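Local coordinates for FBP protein (Leishmania major, PDB 5OFU), which hydrolyses the 1-phosphate of fructose 1,6-bisphosphate to give fructose 6-phosphate, a step of gluconeogenesis, as a metal-dependent tetrameric enzyme, at the interface of chains A and B. Numbering follows the deposited sequence. Chains: chain A/B, FBP protein.

The interface of chains A and B. Residues chain A 175-176, 178, 191; chain B 46-47, 49, 129.
The hydroxyl OG of A:Ser175 is met from chain B by both the side-chain amide and the backbone carbonyl of B:Asn129. The amide ND2 donates to OG at 2.9 Å in a nearly straight bond, with the hydroxyl lying in the plane of the amide, and O of B:Asn129 stands 3.1 Å from the same OG, where the serine can return a hydrogen bond. Backbone N of A:Ser175 also points to this carbonyl, though that bond is weak and bent. In this class 1 fructose-1,6-bisphosphatase, a homotetramer, the contact is part of a two-fold subunit interface: the loop joining strands 165-173 and 177-182 of chain A meets the C-terminal end of helix 27-47 and the loop of B:Asn129, while strand 188-193 touches the loop after the helix. The serine hydroxyl sits between its own backbone N and carbonyl carbon (chi1 69°), which keeps it beside the backbone amide and lets both face B:Asn129. B:Ile46 comes from the side of the hydroxyl opposite the carbonyl of B:Asn129, its CG2 branch resting against CB of A:Ser175 at 3.6 Å.

A:Ala176 places its methyl between the two chain B segments, with CB packed against the amide carbon CG of B:Asn129 at 3.6 Å and also close to the backbone carbonyl of B:Arg47. The long side chain of B:Arg47 bends at chi2 and chi3 and brings its guanidinium back over the serine carbonyl. O of A:Ser175 lies 3.5 Å above the guanidinium plane, over its centre, so the contact is through the face, and any attraction is probably electrostatic.

Farther along, CG2 of A:Thr191 reaches the methyl of B:Ala49 at 4.1 Å, a loose apolar contact. OG1 of A:Thr191 accepts from ND2 of A:Asn178 at 2.7 Å in a bent bond, tilted from the amide plane, that probably helps to orient the amide, whose OD1 faces CB of B:Asn129. The two asparagine side chains cross at about a right angle.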
# COMPACT_ATOMS: atom_id res chain seq x y z
N SER A 175 1.02 -11.86 -10.61
CA SER A 175 1.30 -11.98 -9.18
C SER A 175 2.22 -10.86 -8.70
O SER A 175 2.16 -10.47 -7.54
CB SER A 175 1.90 -13.36 -8.87
OG SER A 175 3.20 -13.51 -9.40
N ALA A 176 3.08 -10.37 -9.59
CA ALA A 176 3.75 -9.06 -9.46
C ALA A 176 3.49 -8.27 -10.74
O ALA A 176 2.99 -8.83 -11.72
CB ALA A 176 5.24 -9.23 -9.25
N ASN A 178 5.15 -6.28 -13.79
CA ASN A 178 6.39 -6.10 -14.53
C ASN A 178 6.14 -5.21 -15.75
O ASN A 178 5.11 -5.32 -16.41
CB ASN A 178 6.96 -7.46 -14.92
CG ASN A 178 7.69 -8.13 -13.78
OD1 ASN A 178 7.19 -9.08 -13.18
ND2 ASN A 178 8.86 -7.63 -13.46
N THR A 191 10.29 -4.35 -12.23
CA THR A 191 9.26 -4.86 -11.32
C THR A 191 8.81 -3.74 -10.39
O THR A 191 9.62 -3.08 -9.78
CB THR A 191 9.76 -6.06 -10.48
OG1 THR A 191 10.40 -7.02 -11.33
CG2 THR A 191 8.59 -6.74 -9.75
N ILE B 46 5.13 -12.15 -2.54
CA ILE B 46 4.94 -12.52 -3.94
C ILE B 46 4.80 -11.29 -4.84
O ILE B 46 5.34 -11.28 -5.96
CB ILE B 46 3.76 -13.49 -4.10
CG1 ILE B 46 4.18 -14.85 -3.56
CG2 ILE B 46 3.33 -13.66 -5.55
CD1 ILE B 46 3.02 -15.82 -3.44
N ARG B 47 4.09 -10.27 -4.37
CA ARG B 47 3.92 -9.05 -5.15
C ARG B 47 5.24 -8.29 -5.35
O ARG B 47 5.47 -7.68 -6.39
CB ARG B 47 2.85 -8.16 -4.54
CG ARG B 47 2.45 -7.03 -5.48
CD ARG B 47 0.99 -6.65 -5.39
NE ARG B 47 0.07 -7.79 -5.44
CZ ARG B 47 -0.49 -8.30 -6.56
NH1 ARG B 47 -0.27 -7.76 -7.76
NH2 ARG B 47 -1.30 -9.37 -6.45
N ALA B 49 7.94 -9.89 -5.83
CA ALA B 49 8.80 -10.85 -6.54
C ALA B 49 10.07 -11.16 -5.75
O ALA B 49 11.13 -11.40 -6.33
CB ALA B 49 9.14 -10.33 -7.93
N ASN B 129 6.16 -14.58 -12.66
CA ASN B 129 5.22 -13.81 -11.85
C ASN B 129 3.79 -13.77 -12.41
O ASN B 129 3.11 -12.74 -12.35
CB ASN B 129 5.78 -12.40 -11.58
CG ASN B 129 6.62 -12.34 -10.32
OD1 ASN B 129 7.83 -12.10 -10.38
ND2 ASN B 129 6.00 -12.61 -9.16